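Local atomic coordinates of 11R-lipoxygenase (Gersemia fruticosa, PDB entry 3VF1), a protein that probably inserts molecular oxygen into polyunsaturated fatty acids as a calcium-dependent lipoxygenase that carries one non-heme iron per subunit. Residues I306-Y311 with T331-F336; N279-N284 with A348-Q353. All coordinates share one frame; numbering follows the deposited sequence.

Contact 1: residues I306-Y311 with T331-F336; sequences IFITDY and TPLGLF
Phe-307 and Phe-336 begin an antiparallel pairing in which strands 306-310 and 333-336 approach to 4.6 Å between axes, with N-to-C directions 162° apart. Each gives its N-H to the other's carbonyl, and Thr-309 and Gly-334 repeat the exchange as the next hydrogen-bonded pair. Further along, Tyr-311 N binds Pro-332 O at 3.1 Å. On the face with Phe-307 and Thr-309, the Phe-336 ring crosses the Thr-309 side chain at about a right angle. Its rim atom CE1 sits 3.5 Å from Thr-309 OG1 and 3.7 Å from Thr-309 CG2, with the hydroxyl oxygen near the plane of the ring. Thr-309 has OG1 between its backbone N and carbonyl carbon (chi1 58°), which sets that oxygen over Gly-334, where there is no side chain to block it. Phe-261 meets the same ring edge-to-face. These are the second and third strands of the five-stranded antiparallel sheet inside the lipoxygenase domain, and Leu-379 of the long helix 369-410 packs on Thr-309, Tyr-311 and Pro-332. The other face carries Ile-308, Asp-310, Leu-333 and Leu-335. Leu-335 reaches toward strand 306-310, its CD1 3.5 Å from Ile-306 CG2. Asp-310 and Leu-333 run alongside each other in the same direction, with Leu-333 CD2 3.8 Å from Asp-310 OD2; the carboxylate's OD1 is held by Gln-353 NE2. The Tyr-311 ring has Pro-332 O at its edge, and its hydroxyl is hydrogen-bonded to Asp-383.

Contact 2: residues N279-N284 with A348-Q353; sequences NFPVKN and AIQLYQ
Phe-280 and Gln-350 pass alongside each other, pointing opposite ways, the ring plane 77° from the amide plane. Phe-280 CE1 comes within 3.5 Å of Gln-350 CB, so the ring packs against the root of the glutamine while the amide travels on toward Asn-279. CG of Gln-350 is anti to the backbone N (chi1 -175°) and the chain stays extended. Its NE2 serves two carbonyls, Asn-279 O at 2.9 Å and Tyr-352 O at 2.8 Å, bridging the loop to the residues that follow strand 344-350. An alanine in place of Gln-350 would probably leave Asn-279 O without this donor and Tyr-352 O with one bond fewer, although Asn-359 ND2 also reaches the latter, and open a gap beside Phe-280 CD1 and Pro-281 CD. Asn-279 and Gln-353 cross obliquely, their amide planes 54° apart. From above the carbonyl plane of Gln-353, Asn-279 ND2 binds its backbone O at 3.0 Å; a weak bond to OE1 adds to this, while Gln-353 NE2 is hydrogen-bonded to Thr-331 O. The inverse gamma turn centred on Pro-281 brings Val-282 CG2 over one face of the Phe-280 ring, toward its rim, and to 4.1 Å from Ala-348 CB. The loop runs nearly antiparallel to 348-353, against the sheet: Phe-280 rests on Leu-333 and Leu-335, Pro-281 and Val-282 touch Ile-361 of strand 361-362, and Ile-349 points away to pack on helix 369-410.

In the fold
Contact 1 and contact 2 have centres about 8 Å apart and share one sheet, in which strands 333-338 and 344-350 are neighbours. Leu-333 N to Gln-350 O (2.8 Å) and Leu-335 N to Ala-348 O (2.9 Å) are probable hydrogen bonds joining them. Gln-353, already bound to Asp-310 and Thr-331, also ties the two by packing, its NE2 3.3 Å from Leu-333 CD1. Along the chain, contact 1 is nested within the loop that contact 2 closes. Both lie away from the iron site of His-392, His-397, His-575, Asn-579 and Ile-698; the Phe-307 side chain is about 11 Å from a bound fructofuranose.

Contact 1: residues I306-Y311 with T331-F336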
# COMPACT_ATOMS: atom_id res chain seq x y z
N ILE A 306 -2.34 5.35 30.94
CA ILE A 306 -2.21 3.90 30.75
C ILE A 306 -2.74 3.48 29.39
O ILE A 306 -3.89 3.76 29.05
CB ILE A 306 -2.96 3.13 31.84
CG1 ILE A 306 -2.38 3.43 33.22
CG2 ILE A 306 -2.92 1.63 31.56
CD1 ILE A 306 -1.00 2.84 33.45
N PHE A 307 -1.90 2.81 28.61
CA PHE A 307 -2.28 2.33 27.29
C PHE A 307 -2.08 0.83 27.20
O PHE A 307 -1.34 0.25 28.00
CB PHE A 307 -1.46 3.05 26.21
CG PHE A 307 -1.65 4.53 26.20
CD1 PHE A 307 -1.09 5.33 27.19
CD2 PHE A 307 -2.41 5.14 25.21
CE1 PHE A 307 -1.27 6.69 27.18
CE2 PHE A 307 -2.59 6.51 25.21
CZ PHE A 307 -2.02 7.29 26.19
N ILE A 308 -2.75 0.19 26.24
CA ILE A 308 -2.76 -1.26 26.16
C ILE A 308 -2.71 -1.77 24.72
O ILE A 308 -3.25 -1.14 23.82
CB ILE A 308 -4.02 -1.83 26.84
CG1 ILE A 308 -3.98 -3.36 26.86
CG2 ILE A 308 -5.27 -1.34 26.13
CD1 ILE A 308 -5.09 -3.99 27.69
N THR A 309 -2.05 -2.91 24.53
CA THR A 309 -2.05 -3.60 23.24
C THR A 309 -2.60 -5.01 23.42
O THR A 309 -1.90 -5.90 23.91
CB THR A 309 -0.63 -3.69 22.65
OG1 THR A 309 0.24 -4.38 23.56
CG2 THR A 309 -0.06 -2.30 22.37
N ASP A 310 -3.85 -5.21 23.01
CA ASP A 310 -4.52 -6.49 23.18
C ASP A 310 -4.58 -7.26 21.87
O ASP A 310 -5.18 -6.80 20.90
CB ASP A 310 -5.94 -6.25 23.71
CG ASP A 310 -6.68 -7.55 24.00
OD1 ASP A 310 -6.24 -8.62 23.53
OD2 ASP A 310 -7.71 -7.50 24.71
N TYR A 311 -3.96 -8.43 21.84
CA TYR A 311 -3.92 -9.26 20.64
C TYR A 311 -4.87 -10.44 20.73
O TYR A 311 -4.54 -11.56 20.33
CB TYR A 311 -2.48 -9.72 20.38
CG TYR A 311 -1.55 -8.57 20.10
CD1 TYR A 311 -0.95 -7.88 21.14
CD2 TYR A 311 -1.29 -8.16 18.80
CE1 TYR A 311 -0.11 -6.81 20.89
CE2 TYR A 311 -0.46 -7.10 18.54
CZ TYR A 311 0.13 -6.43 19.59
OH TYR A 311 0.97 -5.37 19.33
N THR A 331 -1.38 -15.16 22.77
CA THR A 331 -2.44 -14.19 22.54
C THR A 331 -2.32 -13.11 23.60
O THR A 331 -3.22 -12.91 24.41
CB THR A 331 -3.82 -14.86 22.62
OG1 THR A 331 -4.02 -15.39 23.93
CG2 THR A 331 -3.91 -15.99 21.60
N PRO A 332 -1.19 -12.38 23.58
CA PRO A 332 -0.74 -11.57 24.71
C PRO A 332 -1.48 -10.26 24.91
O PRO A 332 -2.23 -9.81 24.04
CB PRO A 332 0.71 -11.28 24.35
CG PRO A 332 0.72 -11.23 22.87
CD PRO A 332 -0.30 -12.24 22.41
N LEU A 333 -1.27 -9.66 26.08
CA LEU A 333 -1.71 -8.31 26.36
C LEU A 333 -0.53 -7.55 26.95
O LEU A 333 0.17 -8.05 27.82
CB LEU A 333 -2.87 -8.29 27.35
CG LEU A 333 -4.15 -9.01 26.94
CD1 LEU A 333 -4.11 -10.47 27.36
CD2 LEU A 333 -5.37 -8.31 27.53
N GLY A 334 -0.30 -6.34 26.45
CA GLY A 334 0.77 -5.50 26.95
C GLY A 334 0.21 -4.22 27.54
O GLY A 334 -0.70 -3.63 26.98
N LEU A 335 0.76 -3.81 28.67
CA LEU A 335 0.33 -2.57 29.31
C LEU A 335 1.48 -1.58 29.31
O LEU A 335 2.62 -1.94 29.60
CB LEU A 335 -0.14 -2.84 30.74
CG LEU A 335 -1.05 -1.77 31.34
CD1 LEU A 335 -2.40 -1.75 30.62
CD2 LEU A 335 -1.25 -2.01 32.83
N PHE A 336 1.19 -0.33 28.96
CA PHE A 336 2.22 0.69 28.84
C PHE A 336 1.88 1.91 29.70
O PHE A 336 0.72 2.15 30.03
CB PHE A 336 2.38 1.11 27.38
CG PHE A 336 2.79 -0.01 26.47
CD1 PHE A 336 1.88 -0.99 26.10
CD2 PHE A 336 4.08 -0.09 25.97
CE1 PHE A 336 2.25 -2.02 25.26
CE2 PHE A 336 4.45 -1.12 25.13
CZ PHE A 336 3.54 -2.09 24.78

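Contact 2: residues N279-N284 with A348-Q353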
# COMPACT_ATOMS: atom_id res chain seq x y z
N ASN A 279 -9.86 -10.10 32.28
CA ASN A 279 -8.92 -11.21 32.10
C ASN A 279 -7.46 -10.76 32.11
O ASN A 279 -6.57 -11.52 31.70
CB ASN A 279 -9.23 -11.95 30.80
CG ASN A 279 -9.17 -11.05 29.58
OD1 ASN A 279 -9.67 -9.93 29.60
ND2 ASN A 279 -8.54 -11.54 28.52
N PHE A 280 -7.21 -9.54 32.57
CA PHE A 280 -5.85 -9.01 32.65
C PHE A 280 -5.66 -8.38 34.02
O PHE A 280 -5.53 -7.16 34.14
CB PHE A 280 -5.64 -7.97 31.54
CG PHE A 280 -4.20 -7.61 31.31
CD1 PHE A 280 -3.16 -8.38 31.81
CD2 PHE A 280 -3.88 -6.47 30.58
CE1 PHE A 280 -1.84 -8.03 31.57
CE2 PHE A 280 -2.56 -6.12 30.35
CZ PHE A 280 -1.55 -6.90 30.84
N PRO A 281 -5.64 -9.21 35.07
CA PRO A 281 -5.65 -8.75 36.47
C PRO A 281 -4.31 -8.17 36.94
O PRO A 281 -3.66 -8.75 37.81
CB PRO A 281 -5.97 -10.03 37.24
CG PRO A 281 -5.39 -11.12 36.41
CD PRO A 281 -5.57 -10.68 34.98
N VAL A 282 -3.92 -7.03 36.38
CA VAL A 282 -2.71 -6.34 36.81
C VAL A 282 -2.97 -5.59 38.11
O VAL A 282 -3.84 -4.73 38.17
CB VAL A 282 -2.22 -5.34 35.75
CG1 VAL A 282 -1.05 -4.53 36.28
CG2 VAL A 282 -1.83 -6.07 34.47
N LYS A 283 -2.21 -5.93 39.14
CA LYS A 283 -2.37 -5.29 40.45
C LYS A 283 -1.32 -4.21 40.66
O LYS A 283 -0.21 -4.30 40.15
CB LYS A 283 -2.29 -6.33 41.57
CG LYS A 283 -3.30 -7.47 41.42
CD LYS A 283 -4.71 -6.93 41.26
CE LYS A 283 -5.71 -8.04 41.03
NZ LYS A 283 -7.08 -7.51 40.78
N ASN A 284 -1.70 -3.18 41.41
CA ASN A 284 -0.82 -2.04 41.66
C ASN A 284 0.54 -2.46 42.20
O ASN A 284 1.56 -1.88 41.84
CB ASN A 284 -1.50 -1.07 42.62
CG ASN A 284 -0.67 0.18 42.88
OD1 ASN A 284 -0.49 1.01 41.99
ND2 ASN A 284 -0.19 0.32 44.10
N ALA A 348 3.81 -4.21 32.05
CA ALA A 348 3.21 -5.50 32.37
C ALA A 348 2.84 -6.25 31.10
O ALA A 348 2.47 -5.65 30.10
CB ALA A 348 1.98 -5.31 33.24
N ILE A 349 2.95 -7.58 31.15
CA ILE A 349 2.63 -8.42 30.00
C ILE A 349 2.02 -9.75 30.44
O ILE A 349 2.48 -10.37 31.40
CB ILE A 349 3.88 -8.73 29.16
CG1 ILE A 349 4.43 -7.44 28.53
CG2 ILE A 349 3.56 -9.75 28.07
CD1 ILE A 349 5.75 -7.63 27.81
N GLN A 350 0.99 -10.18 29.73
CA GLN A 350 0.38 -11.48 29.94
C GLN A 350 0.32 -12.20 28.60
O GLN A 350 -0.27 -11.69 27.65
CB GLN A 350 -1.03 -11.32 30.53
CG GLN A 350 -1.71 -12.62 30.91
CD GLN A 350 -3.07 -12.40 31.54
OE1 GLN A 350 -3.18 -11.99 32.69
NE2 GLN A 350 -4.12 -12.67 30.77
N LEU A 351 0.93 -13.38 28.52
CA LEU A 351 1.13 -14.04 27.23
C LEU A 351 -0.16 -14.60 26.62
O LEU A 351 -0.34 -14.53 25.41
CB LEU A 351 2.17 -15.16 27.37
CG LEU A 351 3.57 -14.71 27.81
CD1 LEU A 351 4.52 -15.90 27.87
CD2 LEU A 351 4.12 -13.64 26.89
N TYR A 352 -1.04 -15.13 27.46
CA TYR A 352 -2.31 -15.68 26.97
C TYR A 352 -3.49 -14.90 27.55
O TYR A 352 -3.38 -14.29 28.61
CB TYR A 352 -2.43 -17.16 27.32
CG TYR A 352 -1.44 -18.06 26.61
CD1 TYR A 352 -1.67 -18.50 25.31
CD2 TYR A 352 -0.27 -18.48 27.24
CE1 TYR A 352 -0.77 -19.33 24.66
CE2 TYR A 352 0.63 -19.31 26.60
CZ TYR A 352 0.38 -19.73 25.31
OH TYR A 352 1.28 -20.55 24.68
N GLN A 353 -4.61 -14.94 26.85
CA GLN A 353 -5.79 -14.15 27.22
C GLN A 353 -6.31 -14.50 28.61
O GLN A 353 -6.58 -13.62 29.42
CB GLN A 353 -6.90 -14.34 26.18
CG GLN A 353 -6.67 -13.60 24.87
CD GLN A 353 -6.83 -12.10 25.01
OE1 GLN A 353 -7.88 -11.62 25.43
NE2 GLN A 353 -5.78 -11.36 24.67